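Local structure of methylglyoxal reductase (NADPH-dependent) (Candida albicans SC5314, 6KWS) at residues S7-F12 with D39-L44; H16-L21 with K43-P48; E54-E57 with G63-D66; G199-S202 with E206-Q209. The protein probably reduces methylglyoxal with NADPH as hydride donor, as an oxidoreductase of the dihydroflavonol-4-reductase branch of the epimerase/dehydratase family. The protein carries 1 engineered substitution. One frame throughout, in Å; residues are numbered along the deposited sequence.

In the fold
Contacts 1, 2 and 3 lie in the first part of the Rossmann fold, where strands 3-7, 27-32 and 51-55 run parallel at one end of the main sheet. Contacts 1 and 2 are neighbours, with centres 8 Å apart, and share Lys43 and Leu44 of helix 35-44. Contact 3 follows them along the chain at the edge strand 51-55 and touches contact 1 where Ser7 meets Phe65. Contact 4 comes much later, in the loop after strand 196-198, yet folds back against contacts 1 and 2, its centre 13 Å and 15 Å from theirs. NADPH-binding residues thus lie in or beside both the early loops and this late one.

Contact 1: S7-F12 with D39-L44; sequences SGATGF and DHLLKL
Two residues before Ala9, which packs on Leu41, the hydroxyl OG of Ser7 is gripped by three groups, His80 ND1 and the backbone amides of Leu81 and Ala82, which hold the chain at Ser7. The chain then enters a type I turn closed by the bond from Gly11 N to Gly8 O (3.0 Å), and this turn presents Ala9 and Thr10 to helix 35-44. One leucine receives both. The CD2 methyl of Leu41 lies 3.7 Å from Ala9 CB, while CD1 of Leu41 passes 3.8 Å from Ala9 O. More loosely, Thr10 CG2 stands 4.2 Å from Leu41 CD1. With CG of Leu41 held anti to its amide nitrogen (chi1 -174°), both methyls reach Ala9, and CD1 also comes near Thr10. The join is apolar and largely buried. Thr10 and Phe12 bind NADPH, although none is bound to this chain, and the side chain of Arg33, another NADPH residue, lies beside that of Thr10. Gly8-Ala9-Thr10-Gly11-Phe12 forms the start of the glycine-rich dinucleotide-binding loop between the first strand and first helix of a Rossmann fold.

Contact 2: H16-L21 with K43-P48; sequences HVVKQL and KLFNNP
The ring of Phe45 reaches from the end of helix 35-44 to the flank of helix 12-23, where Val18 and Lys19 receive it. Its CE1 edge meets the aliphatic root of the lysine: Lys19 CB lies in the plane of the ring, 3.6 Å from Phe45 CE1, and the two side chains cross at about a right angle. The backbone takes part as well, since Lys19 CA lies obliquely to the ring, 3.6 Å from Phe45 CE1. Lys19 CG, at 3.9 Å, also stays near CE1 of Phe45. Across the ring, Val18 CG1 approaches Phe45 CE2 to 3.7 Å from an oblique direction. This methyl is turned anti to the valine amide nitrogen (chi1 164°), which brings it round to the aromatic side. Beyond its inner carbons the lysine chain bends and leads away, so that NZ can donate a hydrogen bond to Ser202 O.

What presents Phe45 is the close of its own helix. Asn46, the first residue to leave helical geometry, has positive phi and ends the last turn in a Schellman motif, with Asn46 N bonded to Lys43 O at 2.8 Å and Asn47 N probably bonded to Leu42 O. Phe45 has a further aromatic partner in Phe203, which it meets edge to face, and it also touches Leu22.

The contact thereby joins the first two helices of the Rossmann fold, which bracket strand 27-32 in the chain. Helix 12-23 packs Val17 and Leu21 onto Leu79 of strand 75-80, while His16 and Gln20 face helix 240-252.

Contact 3: E54-E57 with G63-D66; sequences EIVE and GAFD
Gly63, in a backbone conformation with positive phi (77°), turns the chain into Ala64, whose methyl group meets Val56, just after strand 51-55. Ala64 CB and Val56 CG1 are 3.7 Å apart, with the alanine carbonyl beside them: Ala64 O lies 3.7 Å from CG1 of Val56 and 3.8 Å from its CG2. Both branches of the valine touch Ala64, CG1 at its CB and O, CG2 at its O. The valine CB points toward the loop, and chi1 (175°), with CG1 anti to the backbone N, brings CG1 against both Ala64 CB and the Phe65 ring.

Strand 51-55 is the third strand of the Rossmann fold and lies at the edge of the sheet. Val56 is still hydrogen-bonded through its backbone to Val32 of the neighbouring strand 27-32. The chain between the two segments holds Asp58 and Val59, which bind NADPH; an acidic residue after the third strand commonly recognises the adenine in related short-chain dehydrogenases, and Asp58 probably plays that part here.

Phe65 comes next, at the N-cap position of helix 66-71. Val56 CG1 sits over one face of its ring, 4.2 Å above the plane and displaced toward the rim, while Val56 CG2 lies 4.2 Å from Phe65 CE2. The same ring meets Phe78 edge to face and is also packed by Val107 and Ala110 of helix 92-114. At Asp66 the helix begins; its N bonds back to Gly63 O at 3.2 Å, and its side chain touches Ala110 and Phe114.

Contact 4: G199-S202 with E206-Q209; sequences GPQS and EIKQ
Gly199 and Pro200 carry the chain toward Gln201, the residue that meets Glu206 and Ile207 a few positions later in the same loop. Their carbonyls are held from outside: Gly199 O accepts a hydrogen bond from Ser215 OG, and Pro200 O one from His16 NE2.

Gln201 makes the contact with the end of its side chain. The amide end lies beside the first side-chain carbon of the glutamate, Gln201 CD being 3.9 Å from Glu206 CB, so it comes up to the root of Glu206 and leaves the carboxylate aside. The two side chains cross at about a right angle, although the amide and carboxylate planes are only 27° apart. Gln201 OE1 also faces the backbone oxygen, Glu206 O, at 3.4 Å; these are two acceptors, so the assignment of the amide oxygen and nitrogen may be uncertain at this resolution. A bend at chi2 (-143°) carries the amide across to the other segment, where Ile207 CG1 lies 4.2 Å from Gln201 OE1.

The carboxylate of Glu206 finds its partners beyond the loop: OE1 is hydrogen-bonded to His40 NE2, and OE2 makes a weak bond to Gln15 NE2.

The loop thus lies between two helices. Gln201 packs on the NADPH-binding residue Phe12, beside helix 12-23, while Pro200 and Ile207 touch helix 323-337, the former at Asp329, both at Gln333.

Contact 1: S7-F12 with D39-L44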
loop_
_atom_site.group_PDB
_atom_site.type_symbol
_atom_site.label_atom_id
_atom_site.label_comp_id
_atom_site.label_asym_id
_atom_site.label_seq_id
_atom_site.Cartn_x
_atom_site.Cartn_y
_atom_site.Cartn_z
ATOM N N SER A 7 -10.612 -3.133 -6.430
ATOM C CA SER A 7 -10.622 -4.433 -5.781
ATOM C C SER A 7 -10.120 -4.318 -4.351
ATOM O O SER A 7 -9.259 -3.489 -4.043
ATOM C CB SER A 7 -9.753 -5.433 -6.538
ATOM O OG SER A 7 -8.406 -5.001 -6.518
ATOM N N GLY A 8 -10.653 -5.180 -3.481
ATOM C CA GLY A 8 -10.271 -5.181 -2.083
ATOM C C GLY A 8 -10.635 -3.878 -1.399
ATOM O O GLY A 8 -9.807 -3.282 -0.697
ATOM N N ALA A 9 -11.885 -3.435 -1.586
ATOM C CA ALA A 9 -12.294 -2.078 -1.244
ATOM C C ALA A 9 -12.353 -1.804 0.258
ATOM O O ALA A 9 -12.455 -0.630 0.650
ATOM C CB ALA A 9 -13.650 -1.790 -1.867
ATOM N N THR A 10 -12.303 -2.836 1.109
ATOM C CA THR A 10 -12.241 -2.616 2.549
ATOM C C THR A 10 -10.817 -2.570 3.093
ATOM O O THR A 10 -10.650 -2.355 4.299
ATOM C CB THR A 10 -12.985 -3.712 3.287
ATOM O OG1 THR A 10 -12.566 -4.965 2.750
ATOM C CG2 THR A 10 -14.479 -3.563 3.084
ATOM N N GLY A 11 -9.797 -2.796 2.259
ATOM C CA GLY A 11 -8.423 -2.696 2.720
ATOM C C GLY A 11 -8.070 -1.288 3.204
ATOM O O GLY A 11 -8.815 -0.316 3.042
ATOM N N PHE A 12 -6.875 -1.191 3.793
ATOM C CA PHE A 12 -6.417 0.032 4.459
ATOM C C PHE A 12 -6.218 1.177 3.469
ATOM O O PHE A 12 -6.831 2.245 3.592
ATOM C CB PHE A 12 -5.124 -0.286 5.212
ATOM C CG PHE A 12 -4.469 0.884 5.865
ATOM C CD1 PHE A 12 -5.198 1.787 6.642
ATOM C CD2 PHE A 12 -3.101 1.042 5.768
ATOM C CE1 PHE A 12 -4.570 2.849 7.273
ATOM C CE2 PHE A 12 -2.455 2.100 6.388
ATOM C CZ PHE A 12 -3.181 3.005 7.144
ATOM N N ASP A 39 -21.798 -4.785 2.576
ATOM C CA ASP A 39 -22.779 -4.022 3.346
ATOM C C ASP A 39 -22.084 -3.076 4.316
ATOM O O ASP A 39 -22.486 -1.917 4.475
ATOM C CB ASP A 39 -23.711 -4.953 4.122
ATOM C CG ASP A 39 -24.648 -5.748 3.227
ATOM O OD1 ASP A 39 -24.847 -5.368 2.042
ATOM O OD2 ASP A 39 -25.194 -6.761 3.734
ATOM N N HIS A 40 -21.020 -3.557 4.960
ATOM C CA HIS A 40 -20.273 -2.726 5.891
ATOM C C HIS A 40 -19.724 -1.492 5.197
ATOM O O HIS A 40 -19.870 -0.364 5.687
ATOM C CB HIS A 40 -19.140 -3.535 6.499
ATOM C CG HIS A 40 -18.355 -2.773 7.509
ATOM N ND1 HIS A 40 -18.944 -2.173 8.599
ATOM C CD2 HIS A 40 -17.039 -2.474 7.576
ATOM C CE1 HIS A 40 -18.021 -1.551 9.305
ATOM N NE2 HIS A 40 -16.856 -1.721 8.707
ATOM N N LEU A 41 -19.094 -1.692 4.045
ATOM C CA LEU A 41 -18.502 -0.578 3.327
ATOM C C LEU A 41 -19.557 0.443 2.946
ATOM O O LEU A 41 -19.360 1.647 3.146
ATOM C CB LEU A 41 -17.777 -1.090 2.091
ATOM C CG LEU A 41 -16.998 -0.032 1.333
ATOM C CD1 LEU A 41 -15.761 0.354 2.124
ATOM C CD2 LEU A 41 -16.634 -0.578 -0.045
ATOM N N LEU A 42 -20.701 -0.011 2.421
ATOM C CA LEU A 42 -21.696 0.976 2.020
ATOM C C LEU A 42 -22.247 1.728 3.229
ATOM O O LEU A 42 -22.611 2.902 3.105
ATOM C CB LEU A 42 -22.826 0.336 1.213
ATOM C CG LEU A 42 -22.498 -0.521 -0.019
ATOM C CD1 LEU A 42 -23.712 -0.596 -0.916
ATOM C CD2 LEU A 42 -21.284 -0.056 -0.826
ATOM N N LYS A 43 -22.267 1.106 4.413
ATOM C CA LYS A 43 -22.794 1.801 5.584
ATOM C C LYS A 43 -21.820 2.856 6.117
ATOM O O LYS A 43 -22.243 3.948 6.521
ATOM C CB LYS A 43 -23.138 0.797 6.677
ATOM C CG LYS A 43 -24.345 -0.053 6.388
ATOM C CD LYS A 43 -24.871 -0.610 7.682
ATOM C CE LYS A 43 -24.970 -2.116 7.632
ATOM N NZ LYS A 43 -26.043 -2.564 8.559
ATOM N N LEU A 44 -20.523 2.541 6.169
ATOM C CA LEU A 44 -19.532 3.547 6.548
ATOM C C LEU A 44 -19.730 4.839 5.771
ATOM O O LEU A 44 -19.657 5.932 6.342
ATOM C CB LEU A 44 -18.118 3.008 6.325
ATOM C CG LEU A 44 -17.698 1.941 7.344
ATOM C CD1 LEU A 44 -16.349 1.301 6.992
ATOM C CD2 LEU A 44 -17.679 2.526 8.751
#

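Contact 2: H16-L21 with K43-P48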
loop_
_atom_site.group_PDB
_atom_site.type_symbol
_atom_site.label_atom_id
_atom_site.label_comp_id
_atom_site.label_asym_id
_atom_site.label_seq_id
_atom_site.Cartn_x
_atom_site.Cartn_y
_atom_site.Cartn_z
ATOM N N HIS A 16 -9.331 4.492 1.692
ATOM C CA HIS A 16 -8.951 5.877 1.466
ATOM C C HIS A 16 -9.117 6.258 -0.000
ATOM O O HIS A 16 -9.638 7.339 -0.316
ATOM C CB HIS A 16 -7.524 6.095 1.937
ATOM C CG HIS A 16 -7.410 6.306 3.413
ATOM N ND1 HIS A 16 -7.889 7.439 4.039
ATOM C CD2 HIS A 16 -6.889 5.525 4.392
ATOM C CE1 HIS A 16 -7.660 7.350 5.338
ATOM N NE2 HIS A 16 -7.059 6.197 5.580
ATOM N N VAL A 17 -8.706 5.372 -0.910
ATOM C CA VAL A 17 -8.945 5.599 -2.331
ATOM C C VAL A 17 -10.438 5.788 -2.593
ATOM O O VAL A 17 -10.860 6.716 -3.298
ATOM C CB VAL A 17 -8.363 4.435 -3.151
ATOM C CG1 VAL A 17 -8.918 4.444 -4.567
ATOM C CG2 VAL A 17 -6.824 4.501 -3.148
ATOM N N VAL A 18 -11.260 4.919 -2.002
ATOM C CA VAL A 18 -12.700 4.986 -2.216
ATOM C C VAL A 18 -13.245 6.337 -1.770
ATOM O O VAL A 18 -13.989 7.003 -2.507
ATOM C CB VAL A 18 -13.394 3.821 -1.488
ATOM C CG1 VAL A 18 -14.883 4.065 -1.367
ATOM C CG2 VAL A 18 -13.146 2.525 -2.247
ATOM N N LYS A 19 -12.892 6.754 -0.548
ATOM C CA LYS A 19 -13.324 8.052 -0.034
ATOM C C LYS A 19 -12.911 9.182 -0.970
ATOM O O LYS A 19 -13.716 10.055 -1.306
ATOM C CB LYS A 19 -12.744 8.278 1.363
ATOM C CG LYS A 19 -13.210 9.563 2.012
ATOM C CD LYS A 19 -12.389 9.946 3.231
ATOM C CE LYS A 19 -12.374 8.826 4.292
ATOM N NZ LYS A 19 -12.580 9.303 5.711
ATOM N N GLN A 20 -11.657 9.177 -1.416
ATOM C CA GLN A 20 -11.226 10.243 -2.313
ATOM C C GLN A 20 -11.908 10.145 -3.673
ATOM O O GLN A 20 -12.295 11.171 -4.243
ATOM C CB GLN A 20 -9.715 10.228 -2.463
ATOM C CG GLN A 20 -8.979 10.351 -1.148
ATOM C CD GLN A 20 -7.562 10.768 -1.373
ATOM O OE1 GLN A 20 -7.231 11.287 -2.445
ATOM N NE2 GLN A 20 -6.704 10.540 -0.389
ATOM N N LEU A 21 -12.070 8.926 -4.206
ATOM C CA LEU A 21 -12.799 8.763 -5.461
ATOM C C LEU A 21 -14.226 9.293 -5.348
ATOM O O LEU A 21 -14.691 10.012 -6.232
ATOM C CB LEU A 21 -12.806 7.296 -5.892
ATOM C CG LEU A 21 -11.596 6.722 -6.650
ATOM C CD1 LEU A 21 -11.797 5.243 -6.895
ATOM C CD2 LEU A 21 -11.341 7.458 -7.977
ATOM N N LYS A 43 -22.267 1.106 4.413
ATOM C CA LYS A 43 -22.794 1.801 5.584
ATOM C C LYS A 43 -21.820 2.856 6.117
ATOM O O LYS A 43 -22.243 3.948 6.521
ATOM C CB LYS A 43 -23.138 0.797 6.677
ATOM C CG LYS A 43 -24.345 -0.053 6.388
ATOM C CD LYS A 43 -24.871 -0.610 7.682
ATOM C CE LYS A 43 -24.970 -2.116 7.632
ATOM N NZ LYS A 43 -26.043 -2.564 8.559
ATOM N N LEU A 44 -20.523 2.541 6.169
ATOM C CA LEU A 44 -19.532 3.547 6.548
ATOM C C LEU A 44 -19.730 4.839 5.771
ATOM O O LEU A 44 -19.657 5.932 6.342
ATOM C CB LEU A 44 -18.118 3.008 6.325
ATOM C CG LEU A 44 -17.698 1.941 7.344
ATOM C CD1 LEU A 44 -16.349 1.301 6.992
ATOM C CD2 LEU A 44 -17.679 2.526 8.751
ATOM N N PHE A 45 -19.993 4.738 4.468
ATOM C CA PHE A 45 -20.176 5.919 3.639
ATOM C C PHE A 45 -21.631 6.356 3.557
ATOM O O PHE A 45 -21.946 7.284 2.811
ATOM C CB PHE A 45 -19.615 5.669 2.232
ATOM C CG PHE A 45 -18.107 5.638 2.176
ATOM C CD1 PHE A 45 -17.376 6.816 2.111
ATOM C CD2 PHE A 45 -17.425 4.433 2.203
ATOM C CE1 PHE A 45 -15.992 6.787 2.071
ATOM C CE2 PHE A 45 -16.040 4.397 2.174
ATOM C CZ PHE A 45 -15.322 5.573 2.104
ATOM N N ASN A 46 -22.518 5.704 4.303
ATOM C CA ASN A 46 -23.932 6.060 4.350
ATOM C C ASN A 46 -24.605 5.896 2.998
ATOM O O ASN A 46 -25.409 6.731 2.590
ATOM C CB ASN A 46 -24.132 7.476 4.892
ATOM C CG ASN A 46 -23.831 7.566 6.372
ATOM O OD1 ASN A 46 -24.362 6.788 7.172
ATOM N ND2 ASN A 46 -22.962 8.507 6.749
ATOM N N ASN A 47 -24.282 4.803 2.303
ATOM C CA ASN A 47 -24.940 4.358 1.083
ATOM C C ASN A 47 -25.136 5.500 0.069
ATOM O O ASN A 47 -26.297 5.798 -0.299
ATOM C CB ASN A 47 -26.264 3.668 1.391
ATOM C CG ASN A 47 -26.151 2.673 2.519
ATOM O OD1 ASN A 47 -26.216 3.040 3.696
ATOM N ND2 ASN A 47 -25.992 1.404 2.172
ATOM N N PRO A 48 -24.077 6.134 -0.385
ATOM C CA PRO A 48 -24.231 7.128 -1.451
ATOM C C PRO A 48 -24.661 6.468 -2.755
ATOM O O PRO A 48 -24.526 5.255 -2.953
ATOM C CB PRO A 48 -22.836 7.748 -1.562
ATOM C CG PRO A 48 -21.917 6.709 -1.072
ATOM C CD PRO A 48 -22.663 5.925 -0.026
#

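Contact 3: E54-E57 with G63-D66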
loop_
_atom_site.group_PDB
_atom_site.type_symbol
_atom_site.label_atom_id
_atom_site.label_comp_id
_atom_site.label_asym_id
_atom_site.label_seq_id
_atom_site.Cartn_x
_atom_site.Cartn_y
_atom_site.Cartn_z
ATOM N N GLU A 54 -19.376 -5.499 -5.787
ATOM C CA GLU A 54 -19.553 -6.856 -6.278
ATOM C C GLU A 54 -18.658 -7.783 -5.471
ATOM O O GLU A 54 -17.637 -7.363 -4.922
ATOM C CB GLU A 54 -19.228 -6.958 -7.776
ATOM C CG GLU A 54 -20.079 -6.056 -8.653
ATOM C CD GLU A 54 -21.520 -6.599 -8.841
ATOM O OE1 GLU A 54 -22.252 -6.056 -9.692
ATOM O OE2 GLU A 54 -21.918 -7.560 -8.140
ATOM N N ILE A 55 -19.036 -9.052 -5.391
ATOM C CA ILE A 55 -18.323 -10.012 -4.553
ATOM C C ILE A 55 -17.342 -10.822 -5.387
ATOM O O ILE A 55 -17.725 -11.431 -6.393
ATOM C CB ILE A 55 -19.292 -10.944 -3.817
ATOM C CG1 ILE A 55 -20.152 -10.111 -2.879
ATOM C CG2 ILE A 55 -18.502 -11.993 -3.064
ATOM C CD1 ILE A 55 -21.003 -10.912 -2.008
ATOM N N VAL A 56 -16.080 -10.844 -4.949
ATOM C CA VAL A 56 -15.031 -11.685 -5.511
ATOM C C VAL A 56 -14.303 -12.357 -4.355
ATOM O O VAL A 56 -13.446 -11.737 -3.708
ATOM C CB VAL A 56 -14.047 -10.870 -6.371
ATOM C CG1 VAL A 56 -12.896 -11.750 -6.850
ATOM C CG2 VAL A 56 -14.763 -10.207 -7.536
ATOM N N GLU A 57 -14.622 -13.637 -4.101
ATOM C CA GLU A 57 -14.224 -14.288 -2.849
ATOM C C GLU A 57 -12.729 -14.591 -2.796
ATOM O O GLU A 57 -12.101 -14.390 -1.750
ATOM C CB GLU A 57 -15.049 -15.556 -2.633
ATOM C CG GLU A 57 -16.472 -15.397 -3.156
ATOM C CD GLU A 57 -17.427 -16.528 -2.757
ATOM O OE1 GLU A 57 -17.366 -17.001 -1.596
ATOM O OE2 GLU A 57 -18.262 -16.922 -3.606
ATOM N N GLY A 63 -10.138 -16.313 -13.506
ATOM C CA GLY A 63 -11.469 -15.824 -13.795
ATOM C C GLY A 63 -12.195 -15.136 -12.654
ATOM O O GLY A 63 -13.390 -14.849 -12.791
ATOM N N ALA A 64 -11.516 -14.841 -11.538
ATOM C CA ALA A 64 -12.187 -14.222 -10.396
ATOM C C ALA A 64 -12.921 -12.941 -10.790
ATOM O O ALA A 64 -14.018 -12.665 -10.285
ATOM C CB ALA A 64 -11.177 -13.936 -9.283
ATOM N N PHE A 65 -12.347 -12.161 -11.706
ATOM C CA PHE A 65 -12.870 -10.846 -12.047
ATOM C C PHE A 65 -13.649 -10.807 -13.367
ATOM O O PHE A 65 -13.928 -9.709 -13.868
ATOM C CB PHE A 65 -11.722 -9.827 -12.093
ATOM C CG PHE A 65 -11.183 -9.454 -10.733
ATOM C CD1 PHE A 65 -10.072 -10.106 -10.200
ATOM C CD2 PHE A 65 -11.790 -8.457 -9.984
ATOM C CE1 PHE A 65 -9.578 -9.771 -8.948
ATOM C CE2 PHE A 65 -11.302 -8.118 -8.738
ATOM C CZ PHE A 65 -10.191 -8.780 -8.219
ATOM N N ASP A 66 -14.019 -11.960 -13.942
ATOM C CA ASP A 66 -14.692 -11.941 -15.245
ATOM C C ASP A 66 -16.114 -11.429 -15.117
ATOM O O ASP A 66 -16.517 -10.494 -15.819
ATOM C CB ASP A 66 -14.702 -13.336 -15.864
ATOM C CG ASP A 66 -13.330 -13.925 -15.942
ATOM O OD1 ASP A 66 -12.477 -13.453 -15.160
ATOM O OD2 ASP A 66 -13.105 -14.864 -16.740
#

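Contact 4: G199-S202 with E206-Q209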
loop_
_atom_site.group_PDB
_atom_site.type_symbol
_atom_site.label_atom_id
_atom_site.label_comp_id
_atom_site.label_asym_id
_atom_site.label_seq_id
_atom_site.Cartn_x
_atom_site.Cartn_y
_atom_site.Cartn_z
ATOM N N GLY A 199 -0.325 6.131 9.003
ATOM C CA GLY A 199 -1.469 7.002 8.897
ATOM C C GLY A 199 -2.710 6.364 9.475
ATOM O O GLY A 199 -2.762 5.154 9.705
ATOM N N PRO A 200 -3.737 7.175 9.714
ATOM C CA PRO A 200 -4.979 6.657 10.300
ATOM C C PRO A 200 -5.797 5.850 9.301
ATOM O O PRO A 200 -5.655 5.989 8.084
ATOM C CB PRO A 200 -5.717 7.936 10.682
ATOM C CG PRO A 200 -5.308 8.868 9.534
ATOM C CD PRO A 200 -3.855 8.602 9.355
ATOM N N GLN A 201 -6.701 5.033 9.836
ATOM C CA GLN A 201 -7.737 4.423 9.010
ATOM C C GLN A 201 -8.826 5.422 8.616
ATOM O O GLN A 201 -9.055 6.431 9.284
ATOM C CB GLN A 201 -8.370 3.249 9.742
ATOM C CG GLN A 201 -7.363 2.353 10.380
ATOM C CD GLN A 201 -7.764 0.921 10.285
ATOM O OE1 GLN A 201 -8.510 0.420 11.126
ATOM N NE2 GLN A 201 -7.279 0.240 9.250
ATOM N N SER A 202 -9.513 5.128 7.515
ATOM C CA SER A 202 -10.542 6.058 7.052
ATOM C C SER A 202 -11.621 6.272 8.100
ATOM O O SER A 202 -12.280 7.318 8.117
ATOM C CB SER A 202 -11.182 5.561 5.751
ATOM O OG SER A 202 -10.203 5.127 4.826
ATOM N N GLU A 206 -12.927 1.099 12.666
ATOM C CA GLU A 206 -12.172 -0.064 12.215
ATOM C C GLU A 206 -11.070 -0.501 13.183
ATOM O O GLU A 206 -10.524 -1.602 13.004
ATOM C CB GLU A 206 -11.574 0.242 10.837
ATOM C CG GLU A 206 -12.587 0.632 9.741
ATOM C CD GLU A 206 -13.647 -0.458 9.488
ATOM O OE1 GLU A 206 -14.632 -0.498 10.258
ATOM O OE2 GLU A 206 -13.484 -1.282 8.548
ATOM N N ILE A 207 -10.740 0.305 14.200
ATOM C CA ILE A 207 -9.562 0.014 15.009
ATOM C C ILE A 207 -9.830 -1.184 15.895
ATOM O O ILE A 207 -10.824 -1.247 16.635
ATOM C CB ILE A 207 -9.109 1.225 15.831
ATOM C CG1 ILE A 207 -8.388 2.213 14.928
ATOM C CG2 ILE A 207 -8.121 0.805 16.878
ATOM C CD1 ILE A 207 -9.287 3.242 14.343
ATOM N N LYS A 208 -8.983 -2.160 15.749
ATOM C CA LYS A 208 -8.868 -3.258 16.662
ATOM C C LYS A 208 -7.667 -3.017 17.547
ATOM O O LYS A 208 -6.997 -1.963 17.499
ATOM C CB LYS A 208 -8.733 -4.568 15.890
ATOM C CG LYS A 208 -7.983 -4.375 14.577
ATOM C CD LYS A 208 -8.167 -5.518 13.593
ATOM C CE LYS A 208 -7.759 -6.843 14.200
ATOM N NZ LYS A 208 -8.292 -7.987 13.406
ATOM N N GLN A 209 -7.364 -4.047 18.308
ATOM C CA GLN A 209 -6.349 -3.987 19.333
ATOM C C GLN A 209 -4.960 -4.056 18.761
ATOM O O GLN A 209 -4.040 -3.419 19.271
ATOM C CB GLN A 209 -6.551 -5.173 20.239
ATOM C CG GLN A 209 -5.999 -4.982 21.602
ATOM C CD GLN A 209 -7.010 -4.146 22.351
ATOM O OE1 GLN A 209 -8.085 -3.858 21.853
ATOM N NE2 GLN A 209 -6.683 -3.842 23.600
#